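Local coordinates for protein beta-N-acetylhexosaminidase (Streptomyces plicatus, PDB 1HP5) that hydrolyses terminal N-acetylhexosamine residues from the non-reducing ends of beta-linked glycosides, as a family 20 glycoside hydrolase, at residues 166-171 against 447-452; 349-354 against 364-369; 422-427 against 470-475. All coordinates share one frame; numbering follows the deposited sequence.

Overall arrangement
All three contacts lie in the TIM-barrel catalytic domain of a single chain. Contact 1 joins the loops that follow the adjacent strands 159-165 and 440-447, and contact 2 pairs the neighbouring strands 346-350 and 363-366. Their centres are about 20 Å apart, and both touch NGT, the bound thiazoline sugar; Trp448 CH2 meets Trp350 CZ2 at 3.5 Å, so they form adjoining parts of the pocket. Along the chain, contact 2 falls between the segments of contact 1. Contact 3 brings helix 420-424 against helix 465-474, its segments alternating with those of contact 1. Its centre is about 24 Å from contact 1's and about 19 Å from contact 2's, away from the sugar.

Contact 1 (166-171 against 447-452); sequences VSRHFF and LWTETL. With NGT (3ar,5R,6S,7R,7ar-5-hydroxymethyl-2-methyl-5,6,7,7a-tetrahydro-3ah-pyrano[3,2-D]thiazole-6,7-diol), chain F.
Arg168 and Glu450 lie side by side and reach the same sugar hydroxyl, each from a loop that follows a strand of the TIM barrel: 159-165 for the arginine, 440-447 for the glutamate. Together the loops build one side of the pocket holding NGT, a thiazoline sugar that resembles the cyclised intermediate expected in this family.

Hydrogen bonds to the sugar come first. Arg168 NH1 donates to NGT O4 at 2.8 Å while its NH2 donates to NGT O3, a fork that suits the two nitrogens of a guanidinium. A bend at chi2 (37°) lays the arginine chain alongside Glu450. The same O4 hydroxyl donates to Glu450 OE2 at 2.6 Å, and is thus gripped both as acceptor and as donor.

Between the two charged side chains there is a salt bridge of charges alone: Glu450 OE2 sits over a guanidinium face, 3.5 Å from Arg168 NH1, with no N-H aimed at it. Asp165 and Asp197 hold that guanidinium as well.

Packing comes from Trp448, whose indole carries NGT C5 over one face while CE3 approaches Arg168 NH1 at 3.3 Å. A glycine in place of Trp448 takes away the platform under C5, and the sugar ring would probably be freer to tilt about its O3 and O4 bonds.

Behind the pocket, Thr449 OG1 receives His169 N at 3.3 Å and also bonds to the backbone O of Asp165. His169 ND1 donates almost straight (175°) to Thr449 O at 2.7 Å, with the carbonyl oxygen in the imidazole plane.

Contact 2 (349-354 against 364-369); sequences GWHQLA and VQYWGL. With NGT (3ar,5R,6S,7R,7ar-5-hydroxymethyl-2-methyl-5,6,7,7a-tetrahydro-3ah-pyrano[3,2-D]thiazole-6,7-diol), chain F.
The indoles of Trp350 and Trp367, part of an aromatic cluster at the ends of two adjacent parallel strands of the TIM barrel, both press a face against the same methyl group, C8 of the thiazoline NGT. It sits over the centre of Trp350, 3.4 Å above the ring plane, and over the centre of Trp367 as well. The two faces thus enclose C8, which probably takes the place of the N-acetyl methyl of the substrate. On its opposite face Trp350 carries Gln365 OE1 toward its rim, while the reverse face of Trp367 receives His351 CE1. The two indoles meet as an offset edge-to-face pair, the edge of Trp350 toward the face of Trp367, with planes at 79°. His351 is sandwiched in turn: Tyr366 CD1 lies 3.7 Å above the centre of one face and Gln352 NE2 is over the rim of the other.

The strands are 346-350 and 363-366. Trp350 and Gln365 project from the same face of the sheet, where Glu250 takes the indole NE1 and Glu444 the amide NE2. Gly349 and Val364 belong to the other face, and a side chain at Gly349 would collide with Leu353, which packs its CB on Val364 CG1 at 4.1 Å. Gln365 N bonds to Gly349 O at 2.6 Å, and His351 N returns a weak bond to Gln365 O. His351 then starts a 3-10 turn, and Glu376 accepts from its NE2.

Trp367 has left the strand. Its CG stands between backbone N and carbonyl carbon (chi1 57°), which turns the indole back across His351 and brings NE1 to Gln352. That Trp367 NE1-H uses a lone pair of Gln352 OE1 at 2.8 Å, and the oxygen lies almost in the indole plane.

Contact 3 (422-427 against 470-475); sequences RSYDWD and AELGWS
Leu472 drives its two methyl groups into the turn that ends helix 420-424, and buries more surface than any other residue of this helix-to-turn contact. Both elements belong to the TIM barrel: helix 420-424 lies in the connection between strands 389-392 and 440-447, and helix 465-474 follows the latter strand. Leu472 CD1 rests over one face of the Trp426 indole, toward its rim, 3.2 Å from Trp426 NE1, so the fit is tight. Leu472 CD2 reaches the backbone instead, 3.5 Å from Tyr424 O. A branched leucine suits this place because one methyl can cover the ring while the other fills the bend of the chain.

That bend is an inverse gamma turn centred on Asp425, closed by Trp426 N bonding to Tyr424 O. The same carbonyl oxygen also accepts from His480. Trp426 is held for its methyl partner by its own segment: NE1 donates to Ser423 O at 2.8 Å, with the donor well above the carbonyl plane.

Tyr424, second in buried surface, points its ring along the flank of the other helix. With CG anti to the backbone N (chi1 172°), its hydroxyl reaches Glu471, which lies one residue before Leu472. Trp482 and Arg488 of helix 482-490 touch the tyrosine too.

Glu471 serves both sides. Its OE1 pairs with Arg488 and accepts from the backbone N of Ala30, tying the barrel to the N-terminal part of the chain. Glu471 OE2 accepts the hydrogen bond of the tyrosine hydroxyl: Tyr424 OH stands 2.7 Å from Glu471 OE2, on the anti side and 24° out of the carboxylate plane.

Contact 1 (166-171 against 447-452)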
loop_
_atom_site.group_PDB
_atom_site.type_symbol
_atom_site.label_atom_id
_atom_site.label_comp_id
_atom_site.label_asym_id
_atom_site.label_seq_id
_atom_site.Cartn_x
_atom_site.Cartn_y
_atom_site.Cartn_z
ATOM N N VAL A 166 -4.132 -6.692 -9.629
ATOM C CA VAL A 166 -4.270 -6.330 -11.035
ATOM C C VAL A 166 -4.474 -7.583 -11.875
ATOM O O VAL A 166 -4.421 -7.540 -13.108
ATOM C CB VAL A 166 -3.044 -5.533 -11.557
ATOM C CG1 VAL A 166 -2.880 -4.238 -10.739
ATOM C CG2 VAL A 166 -1.784 -6.383 -11.487
ATOM N N SER A 167 -4.725 -8.699 -11.192
ATOM C CA SER A 167 -4.946 -9.977 -11.855
ATOM C C SER A 167 -6.420 -10.219 -12.182
ATOM O O SER A 167 -6.743 -10.667 -13.281
ATOM C CB SER A 167 -4.423 -11.122 -10.987
ATOM O OG SER A 167 -3.021 -11.008 -10.790
ATOM N N ARG A 168 -7.310 -9.935 -11.234
ATOM C CA ARG A 168 -8.746 -10.134 -11.451
ATOM C C ARG A 168 -9.217 -9.165 -12.527
ATOM O O ARG A 168 -9.887 -9.558 -13.481
ATOM C CB ARG A 168 -9.502 -9.942 -10.138
ATOM C CG ARG A 168 -9.490 -11.199 -9.262
ATOM C CD ARG A 168 -8.161 -11.971 -9.337
ATOM N NE ARG A 168 -8.255 -13.216 -8.578
ATOM C CZ ARG A 168 -8.206 -13.286 -7.251
ATOM N NH1 ARG A 168 -8.045 -12.185 -6.531
ATOM N NH2 ARG A 168 -8.361 -14.452 -6.642
ATOM N N HIS A 169 -8.871 -7.895 -12.359
ATOM C CA HIS A 169 -9.155 -6.873 -13.363
ATOM C C HIS A 169 -7.839 -6.133 -13.515
ATOM O O HIS A 169 -7.241 -5.702 -12.524
ATOM C CB HIS A 169 -10.255 -5.904 -12.927
ATOM C CG HIS A 169 -11.640 -6.408 -13.193
ATOM N ND1 HIS A 169 -12.424 -6.981 -12.214
ATOM C CD2 HIS A 169 -12.371 -6.446 -14.332
ATOM C CE1 HIS A 169 -13.580 -7.348 -12.739
ATOM N NE2 HIS A 169 -13.573 -7.036 -14.024
ATOM N N PHE A 170 -7.379 -6.010 -14.754
ATOM C CA PHE A 170 -6.121 -5.339 -15.029
ATOM C C PHE A 170 -6.250 -3.826 -14.980
ATOM O O PHE A 170 -7.267 -3.257 -15.383
ATOM C CB PHE A 170 -5.592 -5.754 -16.403
ATOM C CG PHE A 170 -4.278 -5.119 -16.767
ATOM C CD1 PHE A 170 -3.113 -5.459 -16.084
ATOM C CD2 PHE A 170 -4.206 -4.178 -17.789
ATOM C CE1 PHE A 170 -1.888 -4.872 -16.415
ATOM C CE2 PHE A 170 -2.984 -3.582 -18.129
ATOM C CZ PHE A 170 -1.827 -3.930 -17.443
ATOM N N PHE A 171 -5.215 -3.182 -14.457
ATOM C CA PHE A 171 -5.163 -1.732 -14.383
ATOM C C PHE A 171 -3.816 -1.341 -14.975
ATOM O O PHE A 171 -2.771 -1.852 -14.558
ATOM C CB PHE A 171 -5.308 -1.252 -12.931
ATOM C CG PHE A 171 -6.692 -1.459 -12.372
ATOM C CD1 PHE A 171 -7.059 -2.682 -11.816
ATOM C CD2 PHE A 171 -7.653 -0.458 -12.477
ATOM C CE1 PHE A 171 -8.369 -2.911 -11.375
ATOM C CE2 PHE A 171 -8.968 -0.674 -12.040
ATOM C CZ PHE A 171 -9.323 -1.911 -11.487
ATOM N N LEU A 447 -6.518 -4.603 -1.694
ATOM C CA LEU A 447 -7.686 -4.252 -2.484
ATOM C C LEU A 447 -7.800 -5.262 -3.619
ATOM O O LEU A 447 -7.136 -5.118 -4.650
ATOM C CB LEU A 447 -7.555 -2.834 -3.048
ATOM C CG LEU A 447 -8.711 -2.344 -3.926
ATOM C CD1 LEU A 447 -10.047 -2.630 -3.255
ATOM C CD2 LEU A 447 -8.543 -0.843 -4.187
ATOM N N TRP A 448 -8.622 -6.292 -3.413
ATOM C CA TRP A 448 -8.834 -7.326 -4.425
ATOM C C TRP A 448 -9.823 -6.785 -5.446
ATOM O O TRP A 448 -10.716 -6.016 -5.101
ATOM C CB TRP A 448 -9.366 -8.611 -3.784
ATOM C CG TRP A 448 -8.450 -9.132 -2.725
ATOM C CD1 TRP A 448 -8.535 -8.909 -1.382
ATOM C CD2 TRP A 448 -7.268 -9.909 -2.931
ATOM N NE1 TRP A 448 -7.475 -9.499 -0.736
ATOM C CE2 TRP A 448 -6.681 -10.121 -1.663
ATOM C CE3 TRP A 448 -6.644 -10.448 -4.067
ATOM C CZ2 TRP A 448 -5.495 -10.853 -1.495
ATOM C CZ3 TRP A 448 -5.464 -11.177 -3.904
ATOM C CH2 TRP A 448 -4.905 -11.371 -2.622
ATOM N N THR A 449 -9.688 -7.203 -6.699
ATOM C CA THR A 449 -10.547 -6.647 -7.733
ATOM C C THR A 449 -11.533 -7.544 -8.477
ATOM O O THR A 449 -11.853 -7.285 -9.641
ATOM C CB THR A 449 -9.678 -5.892 -8.752
ATOM O OG1 THR A 449 -8.702 -6.785 -9.302
ATOM C CG2 THR A 449 -8.944 -4.731 -8.059
ATOM N N GLU A 450 -12.033 -8.588 -7.821
ATOM C CA GLU A 450 -13.013 -9.451 -8.478
ATOM C C GLU A 450 -14.178 -8.612 -8.992
ATOM O O GLU A 450 -14.702 -8.870 -10.072
ATOM C CB GLU A 450 -13.588 -10.504 -7.512
ATOM C CG GLU A 450 -12.738 -11.750 -7.345
ATOM C CD GLU A 450 -11.785 -11.664 -6.171
ATOM O OE1 GLU A 450 -11.413 -10.534 -5.781
ATOM O OE2 GLU A 450 -11.404 -12.733 -5.648
ATOM N N THR A 451 -14.561 -7.597 -8.216
ATOM C CA THR A 451 -15.705 -6.751 -8.549
ATOM C C THR A 451 -15.401 -5.315 -8.962
ATOM O O THR A 451 -16.322 -4.522 -9.169
ATOM C CB THR A 451 -16.674 -6.666 -7.352
ATOM O OG1 THR A 451 -16.089 -5.854 -6.324
ATOM C CG2 THR A 451 -16.948 -8.045 -6.789
ATOM N N LEU A 452 -14.122 -4.974 -9.080
ATOM C CA LEU A 452 -13.737 -3.613 -9.431
ATOM C C LEU A 452 -12.989 -3.568 -10.762
ATOM O O LEU A 452 -11.987 -4.261 -10.950
ATOM C CB LEU A 452 -12.872 -3.041 -8.308
ATOM C CG LEU A 452 -13.458 -3.295 -6.911
ATOM C CD1 LEU A 452 -12.443 -2.907 -5.844
ATOM C CD2 LEU A 452 -14.756 -2.508 -6.744
HETATM C C1 NGT F . -8.847 -14.154 -0.336
HETATM C C2 NGT F . -8.113 -14.817 -1.540
HETATM C C3 NGT F . -8.118 -13.887 -2.801
HETATM C C4 NGT F . -9.469 -13.184 -3.019
HETATM C C5 NGT F . -9.895 -12.439 -1.735
HETATM C C6 NGT F . -11.243 -11.731 -1.850
HETATM C C7 NGT F . -6.323 -14.313 -0.214
HETATM C C8 NGT F . -4.933 -14.311 0.380
HETATM N N2 NGT F . -6.737 -15.070 -1.134
HETATM S S1 NGT F . -7.486 -13.165 0.456
HETATM O O3 NGT F . -7.760 -14.639 -3.951
HETATM O O4 NGT F . -9.348 -12.272 -4.096
HETATM O O5 NGT F . -9.984 -13.387 -0.604
HETATM O O6 NGT F . -11.493 -10.926 -0.696
#

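Contact 2 (349-354 against 364-369)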
loop_
_atom_site.group_PDB
_atom_site.type_symbol
_atom_site.label_atom_id
_atom_site.label_comp_id
_atom_site.label_asym_id
_atom_site.label_seq_id
_atom_site.Cartn_x
_atom_site.Cartn_y
_atom_site.Cartn_z
ATOM N N GLY A 349 4.921 -14.531 2.200
ATOM C CA GLY A 349 3.856 -15.419 1.783
ATOM C C GLY A 349 2.626 -15.179 2.628
ATOM O O GLY A 349 2.710 -14.547 3.683
ATOM N N TRP A 350 1.475 -15.655 2.163
ATOM C CA TRP A 350 0.256 -15.508 2.944
ATOM C C TRP A 350 0.471 -16.443 4.127
ATOM O O TRP A 350 1.345 -17.309 4.064
ATOM C CB TRP A 350 -0.961 -15.895 2.106
ATOM C CG TRP A 350 -1.163 -14.938 0.963
ATOM C CD1 TRP A 350 -0.887 -15.159 -0.356
ATOM C CD2 TRP A 350 -1.663 -13.598 1.049
ATOM N NE1 TRP A 350 -1.189 -14.041 -1.098
ATOM C CE2 TRP A 350 -1.667 -13.067 -0.263
ATOM C CE3 TRP A 350 -2.114 -12.796 2.106
ATOM C CZ2 TRP A 350 -2.102 -11.767 -0.547
ATOM C CZ3 TRP A 350 -2.551 -11.500 1.823
ATOM C CH2 TRP A 350 -2.540 -11.001 0.507
ATOM N N HIS A 351 -0.305 -16.293 5.198
ATOM C CA HIS A 351 -0.046 -17.109 6.378
ATOM C C HIS A 351 -0.131 -18.633 6.250
ATOM O O HIS A 351 0.272 -19.341 7.172
ATOM C CB HIS A 351 -0.866 -16.611 7.586
ATOM C CG HIS A 351 -2.309 -17.001 7.567
ATOM N ND1 HIS A 351 -3.271 -16.273 6.903
ATOM C CD2 HIS A 351 -2.959 -18.025 8.168
ATOM C CE1 HIS A 351 -4.455 -16.830 7.098
ATOM N NE2 HIS A 351 -4.292 -17.896 7.864
ATOM N N GLN A 352 -0.625 -19.148 5.126
ATOM C CA GLN A 352 -0.664 -20.598 4.949
ATOM C C GLN A 352 0.779 -21.091 4.951
ATOM O O GLN A 352 1.046 -22.260 5.234
ATOM C CB GLN A 352 -1.318 -20.993 3.621
ATOM C CG GLN A 352 -2.839 -20.951 3.617
ATOM C CD GLN A 352 -3.373 -19.564 3.882
ATOM O OE1 GLN A 352 -2.890 -18.585 3.312
ATOM N NE2 GLN A 352 -4.377 -19.467 4.747
ATOM N N LEU A 353 1.706 -20.192 4.624
ATOM C CA LEU A 353 3.126 -20.527 4.594
ATOM C C LEU A 353 3.603 -20.924 5.990
ATOM O O LEU A 353 4.567 -21.676 6.134
ATOM C CB LEU A 353 3.952 -19.337 4.083
ATOM C CG LEU A 353 5.472 -19.536 3.959
ATOM C CD1 LEU A 353 5.773 -20.722 3.040
ATOM C CD2 LEU A 353 6.116 -18.265 3.413
ATOM N N ALA A 354 2.921 -20.415 7.014
ATOM C CA ALA A 354 3.269 -20.715 8.397
ATOM C C ALA A 354 3.128 -22.211 8.677
ATOM O O ALA A 354 3.692 -22.724 9.641
ATOM C CB ALA A 354 2.378 -19.924 9.346
ATOM N N VAL A 364 5.167 -13.566 6.925
ATOM C CA VAL A 364 3.920 -14.148 6.471
ATOM C C VAL A 364 2.840 -13.114 6.675
ATOM O O VAL A 364 2.852 -12.362 7.657
ATOM C CB VAL A 364 3.559 -15.459 7.221
ATOM C CG1 VAL A 364 4.645 -16.497 6.980
ATOM C CG2 VAL A 364 3.357 -15.195 8.713
ATOM N N GLN A 365 1.916 -13.066 5.727
ATOM C CA GLN A 365 0.827 -12.110 5.771
ATOM C C GLN A 365 -0.442 -12.815 6.220
ATOM O O GLN A 365 -0.974 -13.660 5.508
ATOM C CB GLN A 365 0.638 -11.489 4.383
ATOM C CG GLN A 365 -0.332 -10.320 4.350
ATOM C CD GLN A 365 -0.355 -9.615 3.001
ATOM O OE1 GLN A 365 0.461 -9.901 2.115
ATOM N NE2 GLN A 365 -1.288 -8.683 2.842
ATOM N N TYR A 366 -0.911 -12.460 7.411
ATOM C CA TYR A 366 -2.112 -13.046 7.985
ATOM C C TYR A 366 -3.367 -12.396 7.426
ATOM O O TYR A 366 -3.552 -11.185 7.560
ATOM C CB TYR A 366 -2.109 -12.868 9.500
ATOM C CG TYR A 366 -3.361 -13.388 10.159
ATOM C CD1 TYR A 366 -3.564 -14.757 10.331
ATOM C CD2 TYR A 366 -4.349 -12.512 10.606
ATOM C CE1 TYR A 366 -4.718 -15.241 10.936
ATOM C CE2 TYR A 366 -5.507 -12.984 11.211
ATOM C CZ TYR A 366 -5.683 -14.350 11.374
ATOM O OH TYR A 366 -6.826 -14.822 11.973
ATOM N N TRP A 367 -4.236 -13.200 6.816
ATOM C CA TRP A 367 -5.469 -12.669 6.249
ATOM C C TRP A 367 -6.717 -13.310 6.840
ATOM O O TRP A 367 -7.784 -13.301 6.221
ATOM C CB TRP A 367 -5.481 -12.832 4.723
ATOM C CG TRP A 367 -5.308 -14.236 4.231
ATOM C CD1 TRP A 367 -4.150 -14.958 4.203
ATOM C CD2 TRP A 367 -6.322 -15.083 3.670
ATOM N NE1 TRP A 367 -4.375 -16.195 3.659
ATOM C CE2 TRP A 367 -5.700 -16.301 3.323
ATOM C CE3 TRP A 367 -7.694 -14.929 3.428
ATOM C CZ2 TRP A 367 -6.405 -17.366 2.743
ATOM C CZ3 TRP A 367 -8.395 -15.987 2.851
ATOM C CH2 TRP A 367 -7.748 -17.189 2.516
ATOM N N GLY A 368 -6.581 -13.866 8.038
ATOM C CA GLY A 368 -7.721 -14.487 8.685
ATOM C C GLY A 368 -8.643 -13.420 9.240
ATOM O O GLY A 368 -8.447 -12.234 8.993
ATOM N N LEU A 369 -9.654 -13.842 9.989
ATOM C CA LEU A 369 -10.600 -12.919 10.588
ATOM C C LEU A 369 -11.026 -13.464 11.943
ATOM O O LEU A 369 -10.497 -14.474 12.399
ATOM C CB LEU A 369 -11.818 -12.730 9.678
ATOM C CG LEU A 369 -12.265 -13.868 8.759
ATOM C CD1 LEU A 369 -12.191 -15.189 9.483
ATOM C CD2 LEU A 369 -13.688 -13.593 8.280
HETATM C C1 NGT F . -8.847 -14.154 -0.336
HETATM C C2 NGT F . -8.113 -14.817 -1.540
HETATM C C3 NGT F . -8.118 -13.887 -2.801
HETATM C C4 NGT F . -9.469 -13.184 -3.019
HETATM C C5 NGT F . -9.895 -12.439 -1.735
HETATM C C6 NGT F . -11.243 -11.731 -1.850
HETATM C C7 NGT F . -6.323 -14.313 -0.214
HETATM C C8 NGT F . -4.933 -14.311 0.380
HETATM N N2 NGT F . -6.737 -15.070 -1.134
HETATM S S1 NGT F . -7.486 -13.165 0.456
HETATM O O3 NGT F . -7.760 -14.639 -3.951
HETATM O O4 NGT F . -9.348 -12.272 -4.096
HETATM O O5 NGT F . -9.984 -13.387 -0.604
HETATM O O6 NGT F . -11.493 -10.926 -0.696
#

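Contact 3 (422-427 against 470-475)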
loop_
_atom_site.group_PDB
_atom_site.type_symbol
_atom_site.label_atom_id
_atom_site.label_comp_id
_atom_site.label_asym_id
_atom_site.label_seq_id
_atom_site.Cartn_x
_atom_site.Cartn_y
_atom_site.Cartn_z
ATOM N N ARG A 422 -15.030 -0.487 12.387
ATOM C CA ARG A 422 -14.435 -1.814 12.513
ATOM C C ARG A 422 -13.052 -1.890 11.884
ATOM O O ARG A 422 -12.133 -2.480 12.451
ATOM C CB ARG A 422 -15.325 -2.896 11.886
ATOM C CG ARG A 422 -14.729 -4.284 12.091
ATOM C CD ARG A 422 -15.607 -5.426 11.613
ATOM N NE ARG A 422 -14.942 -6.696 11.895
ATOM C CZ ARG A 422 -14.745 -7.185 13.117
ATOM N NH1 ARG A 422 -15.177 -6.520 14.181
ATOM N NH2 ARG A 422 -14.083 -8.324 13.279
ATOM N N SER A 423 -12.903 -1.290 10.711
ATOM C CA SER A 423 -11.625 -1.309 10.010
ATOM C C SER A 423 -10.486 -0.642 10.792
ATOM O O SER A 423 -9.332 -1.065 10.710
ATOM C CB SER A 423 -11.770 -0.611 8.657
ATOM O OG SER A 423 -10.535 -0.608 7.962
ATOM N N TYR A 424 -10.826 0.392 11.552
ATOM C CA TYR A 424 -9.848 1.163 12.317
ATOM C C TYR A 424 -9.670 0.779 13.779
ATOM O O TYR A 424 -8.560 0.816 14.312
ATOM C CB TYR A 424 -10.239 2.649 12.271
ATOM C CG TYR A 424 -9.425 3.552 13.183
ATOM C CD1 TYR A 424 -8.161 4.007 12.803
ATOM C CD2 TYR A 424 -9.922 3.949 14.429
ATOM C CE1 TYR A 424 -7.409 4.841 13.640
ATOM C CE2 TYR A 424 -9.180 4.779 15.274
ATOM C CZ TYR A 424 -7.926 5.223 14.871
ATOM O OH TYR A 424 -7.198 6.058 15.689
ATOM N N ASP A 425 -10.774 0.414 14.418
ATOM C CA ASP A 425 -10.782 0.121 15.842
ATOM C C ASP A 425 -10.155 -1.160 16.372
ATOM O O ASP A 425 -10.858 -2.023 16.887
ATOM C CB ASP A 425 -12.221 0.231 16.355
ATOM C CG ASP A 425 -12.294 0.743 17.782
ATOM O OD1 ASP A 425 -11.234 1.054 18.363
ATOM O OD2 ASP A 425 -13.415 0.840 18.315
ATOM N N TRP A 426 -8.835 -1.273 16.265
ATOM C CA TRP A 426 -8.115 -2.434 16.777
ATOM C C TRP A 426 -6.626 -2.126 16.923
ATOM O O TRP A 426 -6.143 -1.109 16.423
ATOM C CB TRP A 426 -8.329 -3.665 15.884
ATOM C CG TRP A 426 -7.935 -3.494 14.448
ATOM C CD1 TRP A 426 -8.579 -2.753 13.504
ATOM C CD2 TRP A 426 -6.821 -4.108 13.788
ATOM N NE1 TRP A 426 -7.940 -2.866 12.291
ATOM C CE2 TRP A 426 -6.856 -3.691 12.437
ATOM C CE3 TRP A 426 -5.795 -4.969 14.206
ATOM C CZ2 TRP A 426 -5.907 -4.106 11.499
ATOM C CZ3 TRP A 426 -4.847 -5.383 13.272
ATOM C CH2 TRP A 426 -4.912 -4.948 11.931
ATOM N N ASP A 427 -5.906 -2.999 17.617
ATOM C CA ASP A 427 -4.477 -2.808 17.856
ATOM C C ASP A 427 -3.679 -3.994 17.321
ATOM O O ASP A 427 -3.842 -5.120 17.785
ATOM C CB ASP A 427 -4.224 -2.656 19.365
ATOM C CG ASP A 427 -2.801 -2.217 19.685
ATOM O OD1 ASP A 427 -1.941 -2.233 18.782
ATOM O OD2 ASP A 427 -2.536 -1.859 20.852
ATOM N N ALA A 470 -3.505 3.036 7.381
ATOM C CA ALA A 470 -2.214 3.703 7.347
ATOM C C ALA A 470 -1.869 4.180 8.759
ATOM O O ALA A 470 -0.713 4.111 9.180
ATOM C CB ALA A 470 -2.263 4.890 6.384
ATOM N N GLU A 471 -2.874 4.664 9.485
ATOM C CA GLU A 471 -2.668 5.143 10.854
ATOM C C GLU A 471 -2.262 3.997 11.772
ATOM O O GLU A 471 -1.380 4.148 12.620
ATOM C CB GLU A 471 -3.939 5.802 11.400
ATOM C CG GLU A 471 -3.818 6.212 12.875
ATOM C CD GLU A 471 -4.651 7.425 13.219
ATOM O OE1 GLU A 471 -4.575 8.421 12.470
ATOM O OE2 GLU A 471 -5.370 7.397 14.242
ATOM N N LEU A 472 -2.909 2.850 11.605
ATOM C CA LEU A 472 -2.586 1.691 12.421
ATOM C C LEU A 472 -1.129 1.310 12.208
ATOM O O LEU A 472 -0.437 0.895 13.137
ATOM C CB LEU A 472 -3.490 0.510 12.054
ATOM C CG LEU A 472 -4.964 0.671 12.425
ATOM C CD1 LEU A 472 -5.730 -0.580 12.035
ATOM C CD2 LEU A 472 -5.087 0.924 13.922
ATOM N N GLY A 473 -0.653 1.456 10.978
ATOM C CA GLY A 473 0.726 1.111 10.712
ATOM C C GLY A 473 1.704 2.183 11.152
ATOM O O GLY A 473 2.835 1.878 11.536
ATOM N N TRP A 474 1.265 3.438 11.121
ATOM C CA TRP A 474 2.143 4.555 11.466
ATOM C C TRP A 474 2.084 5.123 12.881
ATOM O O TRP A 474 3.110 5.231 13.551
ATOM C CB TRP A 474 1.913 5.707 10.476
ATOM C CG TRP A 474 2.725 6.937 10.795
ATOM C CD1 TRP A 474 2.516 7.819 11.821
ATOM C CD2 TRP A 474 3.916 7.374 10.131
ATOM N NE1 TRP A 474 3.503 8.769 11.840
ATOM C CE2 TRP A 474 4.378 8.522 10.813
ATOM C CE3 TRP A 474 4.639 6.907 9.025
ATOM C CZ2 TRP A 474 5.536 9.211 10.426
ATOM C CZ3 TRP A 474 5.789 7.592 8.637
ATOM C CH2 TRP A 474 6.226 8.731 9.339
ATOM N N SER A 475 0.889 5.507 13.313
ATOM C CA SER A 475 0.684 6.142 14.609
ATOM C C SER A 475 0.940 5.325 15.872
ATOM O O SER A 475 0.866 4.096 15.862
ATOM C CB SER A 475 -0.736 6.703 14.673
ATOM O OG SER A 475 -0.989 7.563 13.577
#